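Long-range contacts in COBE (Pseudomonas aeruginosa, PDB 2W6K), which belongs to the cobalamin (vitamin B12) biosynthetic pathway and is related to the C-terminal part of CbiG, its exact chemical role being unsettled: residues R28-R33 and A131-A136; L11-I16 and A47-D52; L86-A91 and G123-D128. All coordinates share one frame; numbering follows the deposited sequence.

Interaction 1 (R28-R33 and A131-A136)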
loop_
_atom_site.group_PDB
_atom_site.type_symbol
_atom_site.label_atom_id
_atom_site.label_comp_id
_atom_site.label_asym_id
_atom_site.label_seq_id
_atom_site.Cartn_x
_atom_site.Cartn_y
_atom_site.Cartn_z
ATOM N N ARG A 28 6.558 10.048 -4.844
ATOM C CA ARG A 28 5.891 9.921 -6.150
ATOM C C ARG A 28 6.797 9.221 -7.162
ATOM O O ARG A 28 6.322 8.389 -7.932
ATOM C CB ARG A 28 5.451 11.291 -6.690
ATOM C CG ARG A 28 4.751 11.163 -8.045
ATOM C CD ARG A 28 4.324 12.506 -8.602
ATOM N NE ARG A 28 5.480 13.353 -8.881
ATOM C CZ ARG A 28 5.435 14.685 -8.930
ATOM N NH1 ARG A 28 6.538 15.383 -9.177
ATOM N NH2 ARG A 28 4.292 15.332 -8.751
ATOM N N ALA A 29 8.081 9.570 -7.160
ATOM C CA ALA A 29 9.042 8.953 -8.123
ATOM C C ALA A 29 9.192 7.449 -7.868
ATOM O O ALA A 29 9.211 6.641 -8.793
ATOM C CB ALA A 29 10.386 9.631 -8.084
ATOM N N LEU A 30 9.246 7.073 -6.603
ATOM C CA LEU A 30 9.364 5.674 -6.285
ATOM C C LEU A 30 8.068 4.921 -6.610
ATOM O O LEU A 30 8.109 3.788 -7.102
ATOM C CB LEU A 30 9.755 5.482 -4.840
ATOM C CG LEU A 30 9.998 4.029 -4.409
ATOM C CD1 LEU A 30 11.135 3.345 -5.184
ATOM C CD2 LEU A 30 10.321 3.992 -2.933
ATOM N N LEU A 31 6.935 5.560 -6.333
ATOM C CA LEU A 31 5.634 4.990 -6.640
ATOM C C LEU A 31 5.520 4.752 -8.148
ATOM O O LEU A 31 5.093 3.674 -8.568
ATOM C CB LEU A 31 4.506 5.925 -6.168
ATOM C CG LEU A 31 3.046 5.501 -6.420
ATOM C CD1 LEU A 31 2.722 4.146 -5.762
ATOM C CD2 LEU A 31 2.120 6.557 -5.895
ATOM N N GLU A 32 5.900 5.755 -8.937
ATOM C CA GLU A 32 5.828 5.655 -10.410
ATOM C C GLU A 32 6.680 4.505 -10.921
ATOM O O GLU A 32 6.253 3.739 -11.814
ATOM C CB GLU A 32 6.306 6.959 -11.028
ATOM C CG GLU A 32 5.257 7.991 -11.129
ATOM C CD GLU A 32 5.715 9.142 -12.020
ATOM O OE1 GLU A 32 5.022 9.428 -13.025
ATOM O OE2 GLU A 32 6.778 9.723 -11.731
ATOM N N ARG A 33 7.881 4.371 -10.367
ATOM C CA ARG A 33 8.776 3.281 -10.735
ATOM C C ARG A 33 8.158 1.925 -10.402
ATOM O O ARG A 33 8.205 0.997 -11.208
ATOM C CB ARG A 33 10.123 3.432 -10.026
ATOM C CG ARG A 33 11.309 3.558 -10.968
ATOM C CD ARG A 33 11.418 4.964 -11.535
ATOM N NE ARG A 33 10.478 5.186 -12.632
ATOM C CZ ARG A 33 9.954 6.368 -12.938
ATOM N NH1 ARG A 33 9.108 6.476 -13.953
ATOM N NH2 ARG A 33 10.277 7.442 -12.231
ATOM N N ALA A 131 12.495 4.995 1.445
ATOM C CA ALA A 131 11.092 4.525 1.389
ATOM C C ALA A 131 10.927 3.143 0.764
ATOM O O ALA A 131 11.780 2.675 0.017
ATOM C CB ALA A 131 10.266 5.538 0.618
ATOM N N SER A 132 9.781 2.499 1.031
ATOM C CA SER A 132 9.450 1.244 0.384
ATOM C C SER A 132 8.003 1.360 -0.083
ATOM O O SER A 132 7.189 1.953 0.616
ATOM C CB SER A 132 9.524 0.060 1.347
ATOM O OG SER A 132 10.869 -0.421 1.454
ATOM N N ILE A 133 7.719 0.792 -1.244
ATOM C CA ILE A 133 6.351 0.804 -1.763
ATOM C C ILE A 133 5.936 -0.600 -2.215
ATOM O O ILE A 133 6.718 -1.337 -2.845
ATOM C CB ILE A 133 6.175 1.858 -2.893
ATOM C CG1 ILE A 133 6.488 3.265 -2.332
ATOM C CG2 ILE A 133 4.761 1.783 -3.485
ATOM C CD1 ILE A 133 6.142 4.438 -3.207
ATOM N N ALA A 134 4.724 -1.010 -1.850
ATOM C CA ALA A 134 4.200 -2.293 -2.336
ATOM C C ALA A 134 2.829 -2.090 -2.959
ATOM O O ALA A 134 2.114 -1.166 -2.606
ATOM C CB ALA A 134 4.109 -3.314 -1.215
ATOM N N LEU A 135 2.458 -3.002 -3.828
ATOM C CA LEU A 135 1.160 -2.902 -4.524
ATOM C C LEU A 135 0.319 -4.127 -4.241
ATOM O O LEU A 135 0.816 -5.244 -4.268
ATOM C CB LEU A 135 1.365 -2.742 -6.043
ATOM C CG LEU A 135 2.272 -1.595 -6.514
ATOM C CD1 LEU A 135 2.459 -1.716 -8.042
ATOM C CD2 LEU A 135 1.639 -0.266 -6.132
ATOM N N ALA A 136 -0.963 -3.913 -3.969
ATOM C CA ALA A 136 -1.871 -5.035 -3.759
ATOM C C ALA A 136 -3.095 -4.859 -4.628
ATOM O O ALA A 136 -3.558 -3.742 -4.873
ATOM C CB ALA A 136 -2.277 -5.165 -2.274
#

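Interaction 2 (L11-I16 and A47-D52)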
loop_
_atom_site.group_PDB
_atom_site.type_symbol
_atom_site.label_atom_id
_atom_site.label_comp_id
_atom_site.label_asym_id
_atom_site.label_seq_id
_atom_site.Cartn_x
_atom_site.Cartn_y
_atom_site.Cartn_z
ATOM N N LEU A 11 -9.513 -3.087 -7.739
ATOM C CA LEU A 11 -8.798 -2.096 -6.971
ATOM C C LEU A 11 -7.311 -2.347 -6.862
ATOM O O LEU A 11 -6.849 -3.486 -6.808
ATOM C CB LEU A 11 -9.442 -1.811 -5.624
ATOM C CG LEU A 11 -9.703 -2.782 -4.513
ATOM C CD1 LEU A 11 -8.528 -2.810 -3.569
ATOM C CD2 LEU A 11 -10.935 -2.264 -3.811
ATOM N N LEU A 12 -6.574 -1.250 -6.840
ATOM C CA LEU A 12 -5.131 -1.313 -6.789
ATOM C C LEU A 12 -4.705 -0.349 -5.694
ATOM O O LEU A 12 -5.027 0.856 -5.747
ATOM C CB LEU A 12 -4.572 -0.855 -8.120
ATOM C CG LEU A 12 -3.040 -0.795 -8.168
ATOM C CD1 LEU A 12 -2.406 -2.190 -8.037
ATOM C CD2 LEU A 12 -2.639 -0.101 -9.476
ATOM N N ILE A 13 -3.981 -0.882 -4.712
ATOM C CA ILE A 13 -3.583 -0.114 -3.541
ATOM C C ILE A 13 -2.073 -0.044 -3.465
ATOM O O ILE A 13 -1.418 -1.058 -3.660
ATOM C CB ILE A 13 -4.068 -0.779 -2.250
ATOM C CG1 ILE A 13 -5.610 -0.943 -2.229
ATOM C CG2 ILE A 13 -3.593 -0.013 -1.005
ATOM C CD1 ILE A 13 -6.363 0.379 -2.360
ATOM N N ALA A 14 -1.546 1.127 -3.131
ATOM C CA ALA A 14 -0.090 1.229 -2.879
ATOM C C ALA A 14 0.135 1.432 -1.395
ATOM O O ALA A 14 -0.373 2.403 -0.851
ATOM C CB ALA A 14 0.505 2.385 -3.641
ATOM N N GLY A 15 0.918 0.544 -0.759
ATOM C CA GLY A 15 1.288 0.682 0.640
ATOM C C GLY A 15 2.656 1.332 0.705
ATOM O O GLY A 15 3.524 1.054 -0.142
ATOM N N ILE A 16 2.844 2.239 1.658
ATOM C CA ILE A 16 4.088 3.026 1.696
ATOM C C ILE A 16 4.610 3.092 3.121
ATOM O O ILE A 16 3.848 3.367 4.039
ATOM C CB ILE A 16 3.847 4.484 1.193
ATOM C CG1 ILE A 16 3.339 4.471 -0.255
ATOM C CG2 ILE A 16 5.176 5.334 1.345
ATOM C CD1 ILE A 16 3.064 5.874 -0.907
ATOM N N ALA A 47 -5.975 4.087 -3.992
ATOM C CA ALA A 47 -5.705 4.700 -2.684
ATOM C C ALA A 47 -4.285 4.407 -2.255
ATOM O O ALA A 47 -3.664 3.480 -2.778
ATOM C CB ALA A 47 -6.642 4.138 -1.656
ATOM N N LEU A 48 -3.816 5.158 -1.259
ATOM C CA LEU A 48 -2.520 4.881 -0.661
ATOM C C LEU A 48 -2.793 4.384 0.759
ATOM O O LEU A 48 -3.830 4.721 1.352
ATOM C CB LEU A 48 -1.674 6.141 -0.551
ATOM C CG LEU A 48 -1.444 6.982 -1.815
ATOM C CD1 LEU A 48 -0.785 8.224 -1.382
ATOM C CD2 LEU A 48 -0.563 6.178 -2.791
ATOM N N ALA A 49 -1.890 3.563 1.292
ATOM C CA ALA A 49 -2.068 3.040 2.654
ATOM C C ALA A 49 -0.764 3.106 3.405
ATOM O O ALA A 49 0.281 2.897 2.822
ATOM C CB ALA A 49 -2.554 1.592 2.629
ATOM N N SER A 50 -0.843 3.390 4.707
ATOM C CA SER A 50 0.344 3.310 5.556
ATOM C C SER A 50 -0.081 3.008 6.976
ATOM O O SER A 50 -1.216 2.674 7.236
ATOM C CB SER A 50 1.196 4.601 5.483
ATOM O OG SER A 50 2.478 4.402 6.066
ATOM N N ILE A 51 0.884 3.038 7.870
ATOM C CA ILE A 51 0.587 2.759 9.277
ATOM C C ILE A 51 0.252 4.032 10.046
ATOM O O ILE A 51 0.814 5.100 9.804
ATOM C CB ILE A 51 1.756 1.991 9.935
ATOM C CG1 ILE A 51 1.322 1.403 11.287
ATOM C CG2 ILE A 51 2.965 2.853 10.078
ATOM C CD1 ILE A 51 2.305 0.306 11.788
ATOM N N ASP A 52 -0.668 3.906 10.999
ATOM C CA ASP A 52 -1.046 5.019 11.812
ATOM C C ASP A 52 -0.093 5.034 12.973
ATOM O O ASP A 52 0.461 3.991 13.359
ATOM C CB ASP A 52 -2.495 4.899 12.313
ATOM C CG ASP A 52 -3.104 6.250 12.613
ATOM O OD1 ASP A 52 -2.415 7.288 12.436
ATOM O OD2 ASP A 52 -4.271 6.287 13.011
#

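Interaction 3 (L86-A91 and G123-D128). With SO4 (sulfate ion), chain C; SO4 (sulfate ion), chain B.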
loop_
_atom_site.group_PDB
_atom_site.type_symbol
_atom_site.label_atom_id
_atom_site.label_comp_id
_atom_site.label_asym_id
_atom_site.label_seq_id
_atom_site.Cartn_x
_atom_site.Cartn_y
_atom_site.Cartn_z
ATOM N N LEU A 86 3.400 -11.670 4.421
ATOM C CA LEU A 86 4.391 -10.713 3.936
ATOM C C LEU A 86 5.524 -11.365 3.165
ATOM O O LEU A 86 5.886 -12.529 3.401
ATOM C CB LEU A 86 4.954 -9.876 5.103
ATOM C CG LEU A 86 3.849 -9.160 5.890
ATOM C CD1 LEU A 86 4.486 -8.301 6.979
ATOM C CD2 LEU A 86 2.900 -8.322 5.032
ATOM N N LEU A 87 6.111 -10.597 2.258
ATOM C CA LEU A 87 7.177 -11.115 1.401
ATOM C C LEU A 87 8.568 -10.589 1.773
ATOM O O LEU A 87 9.581 -11.248 1.481
ATOM C CB LEU A 87 6.875 -10.817 -0.086
ATOM C CG LEU A 87 5.559 -11.300 -0.710
ATOM C CD1 LEU A 87 5.439 -10.942 -2.222
ATOM C CD2 LEU A 87 5.313 -12.838 -0.468
ATOM N N SER A 88 8.643 -9.402 2.371
ATOM C CA SER A 88 9.929 -8.703 2.519
ATOM C C SER A 88 10.078 -8.074 3.904
ATOM O O SER A 88 9.925 -6.861 4.056
ATOM C CB SER A 88 10.066 -7.602 1.456
ATOM O OG SER A 88 9.608 -8.028 0.188
ATOM N N PRO A 89 10.370 -8.898 4.918
ATOM C CA PRO A 89 10.537 -8.434 6.307
ATOM C C PRO A 89 11.574 -7.301 6.443
ATOM O O PRO A 89 12.617 -7.318 5.774
ATOM C CB PRO A 89 11.013 -9.689 7.034
ATOM C CG PRO A 89 11.472 -10.661 5.940
ATOM C CD PRO A 89 10.583 -10.354 4.785
ATOM N N SER A 90 11.276 -6.342 7.314
ATOM C CA SER A 90 12.117 -5.173 7.537
ATOM C C SER A 90 12.457 -5.097 9.022
ATOM O O SER A 90 11.558 -5.051 9.873
ATOM C CB SER A 90 11.362 -3.899 7.110
ATOM O OG SER A 90 11.964 -2.703 7.610
ATOM N N ALA A 91 13.755 -5.057 9.323
ATOM C CA ALA A 91 14.231 -4.910 10.694
ATOM C C ALA A 91 13.805 -3.582 11.325
ATOM O O ALA A 91 13.371 -3.560 12.477
ATOM C CB ALA A 91 15.754 -5.062 10.743
ATOM N N GLY A 123 3.848 -8.186 -6.027
ATOM C CA GLY A 123 5.238 -8.593 -5.945
ATOM C C GLY A 123 5.817 -8.100 -4.654
ATOM O O GLY A 123 5.158 -7.357 -3.917
ATOM N N ALA A 124 7.061 -8.475 -4.374
ATOM C CA ALA A 124 7.787 -7.904 -3.263
ATOM C C ALA A 124 7.875 -6.369 -3.363
ATOM O O ALA A 124 7.927 -5.802 -4.459
ATOM C CB ALA A 124 9.195 -8.499 -3.223
ATOM N N LYS A 125 7.923 -5.707 -2.215
ATOM C CA LYS A 125 8.014 -4.238 -2.190
ATOM C C LYS A 125 9.270 -3.780 -2.904
ATOM O O LYS A 125 10.284 -4.508 -2.933
ATOM C CB LYS A 125 8.053 -3.758 -0.755
ATOM C CG LYS A 125 9.388 -4.019 -0.099
ATOM C CD LYS A 125 9.314 -3.869 1.396
ATOM C CE LYS A 125 10.692 -4.033 1.970
ATOM N NZ LYS A 125 10.647 -4.318 3.420
ATOM N N ARG A 126 9.199 -2.586 -3.487
ATOM C CA ARG A 126 10.380 -1.910 -4.051
ATOM C C ARG A 126 10.894 -0.902 -3.018
ATOM O O ARG A 126 10.117 -0.153 -2.391
ATOM C CB ARG A 126 10.032 -1.258 -5.384
ATOM C CG ARG A 126 11.207 -0.527 -6.066
ATOM C CD ARG A 126 10.814 -0.014 -7.457
ATOM N NE ARG A 126 11.957 0.586 -8.150
ATOM C CZ ARG A 126 12.879 -0.084 -8.841
ATOM N NH1 ARG A 126 12.830 -1.408 -8.946
ATOM N NH2 ARG A 126 13.876 0.585 -9.426
ATOM N N SER A 127 12.207 -0.883 -2.825
ATOM C CA SER A 127 12.801 -0.115 -1.739
ATOM C C SER A 127 13.959 0.757 -2.224
ATOM O O SER A 127 14.700 0.361 -3.141
ATOM C CB SER A 127 13.346 -1.085 -0.686
ATOM O OG SER A 127 12.299 -1.888 -0.163
ATOM N N ASP A 128 14.063 1.955 -1.655
ATOM C CA ASP A 128 15.350 2.670 -1.629
ATOM C C ASP A 128 15.731 2.925 -0.184
ATOM O O ASP A 128 15.202 2.298 0.731
ATOM C CB ASP A 128 15.369 3.902 -2.543
ATOM C CG ASP A 128 14.318 4.943 -2.181
ATOM O OD1 ASP A 128 14.016 5.076 -0.998
ATOM O OD2 ASP A 128 13.818 5.628 -3.103
HETATM S S SO4 C . 15.501 -3.120 6.710
HETATM O O1 SO4 C . 16.610 -2.900 5.787
HETATM O O2 SO4 C . 14.255 -2.669 6.067
HETATM O O3 SO4 C . 15.654 -2.461 7.989
HETATM O O4 SO4 C . 15.391 -4.558 6.978
HETATM S S SO4 B . 8.581 -1.210 5.081
HETATM O O1 SO4 B . 9.923 -0.563 4.924
HETATM O O2 SO4 B . 8.227 -1.248 6.493
HETATM O O3 SO4 B . 8.685 -2.561 4.569
HETATM O O4 SO4 B . 7.620 -0.440 4.345
HETATM O O HOH W 1 12.907 -4.819 4.358
#

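Interaction 1 (R28-R33 and A131-A136)
The guanidinium of R33 has CB of E32 over one face, 3.9 Å above the plane and offset toward its rim; neither side chain touches strand 131-136, as suits charged groups on the outer flank of a helix. With its inner flank helix 24-37 packs on a mixed beta sheet as in an alpha/beta layered fold, and residues 28-33 cross strand 131-136 at 37° with an axis separation of 8.6 Å. L30 carries its CG anti to the backbone N (chi1 -176°), which drops CD2 onto the start of the strand. There CD2 meets the small methyl of A131, CB, at 3.9 Å and, coming past the strand backbone, A131 O at 3.5 Å. Alongside, L30 and I133 run past each other in opposite senses, L30 CD2 packing on I133 CG1 at 3.9 Å. L31, also with CG anti to N, crosses I133 at about a right angle, so that L31 CD1 touches I133 CG2 at 3.9 Å. Beta-branched I133 thus uses both arms, and L31 continues on to A14 and L45. S132 points the other way, its hydroxyl bonded to S127 OG. The extended CG1 arm of I133 reaches the helix backbone itself, where CD1 lies 3.4 Å from L31 N.

Interaction 2 (L11-I16 and A47-D52)
Strands 12-16 and 47-51 are the two parallel strands of a beta-alpha-beta unit, joined through helix 24-37 and bonded edge to edge by their backbones. A14 grips the partner strand with both its polar atoms: its N donates to A47 O over 3.2 Å in a nearly straight bond (N-H...O 171°), and its O receives A49 N at 2.9 Å. One step on, I16 N donates to A49 O almost along the C=O axis. That same A49 O also receives a CA-H...O contact from G15 CA at 3.3 Å. At the other end A47 N is buried with no partner in the model. These are inner strands of a mixed sheet, in the order 71-74, 47-51, 12-18, 131-138, 119-127, with helices on both faces. On the face covered by helices 24-37 and 58-67, L48 sends CD2 to the A14 methyl at 4.0 Å and crosses I16 CD1 obliquely. On the face covered by helix 102-115, I13 spreads over two small residues: CD1 touches A47 CB at 3.8 Å, while CG2 reaches A49 CB. Alanines there keep the surface low enough for the helix, whose A106 and L110 pack on A49. Further along, the strands part, and I51 N is 4.9 Å from I16 O. A side chain fills in: S50 holds OG anti to its backbone N (chi1 -167°), and the hydroxyl donates to I16 O at 2.7 Å, nearly along the C=O axis.

Interaction 3 (L86-A91 and G123-D128)
K125 sets its CG in the crowded position between backbone N and carbonyl carbon (chi1 74°) and then runs fully extended, which carries its ammonium across to the loop 86-91. In S88, chi1 of -42° sets OG beside its own backbone N, while the backbone presents CB to the lysine stem, where S88 CB and K125 CE lie 3.7 Å apart. The tip, K125 NZ, donates to S88 O at 2.7 Å, arriving from above the carbonyl plane. It is gripped twice more: by O3 of one sulfate (chain B), 2.9 Å from K125 NZ, and by a water 2.5 Å from that nitrogen, which in turn donates to P89 O and to the second sulfate (chain C). A long, flexible lysine suits this span, since its methylenes lie along S88 while its charge is delivered among anions and a carbonyl. S90, the N-cap residue of helix 91-97, holds OG anti to its backbone N, so that S90 OG donates to O2 of the second sulfate at 2.8 Å and also accepts A93 N, capping the helix. A91 N donates to O4 of that sulfate at 2.9 Å. Nearer the start of both segments, L87 lays CD1 against A124 N at 3.7 Å, and the S88 hydroxyl touches the A124 methyl. E104 ties both segments together, taking S88 OG, L87 N and K125 N. Between them the sulfates also bind V92 N, S101 OG, V102 N and A103 N, near the starts of two helices. They probably come from the crystallisation liquor, but such a cluster of N-H groups, serine hydroxyls and a lysine is consistent with a surface pocket for anionic groups, and the anions would probably keep K125 protonated.

Interactions 1 and 2 cross along the chain: strand 12-18, helix 24-37 and strand 47-51 follow one another, and strand 131-138 comes last to lie beside 12-18. Their centres are about 10 Å apart and they touch, with A134 and A136 probably bonded through backbone O to G15 and I13. Interaction 3 is nested within the loop closed by interaction 1, its centre about 11 Å away, and strand 119-127 is the sheet neighbour of 131-138. Interactions 2 and 3, about 14 Å apart between centres, follow in series without touching. One sheet therefore runs from the buried parallel centre to an antiparallel edge, beside which the two sulfates bind at the surface.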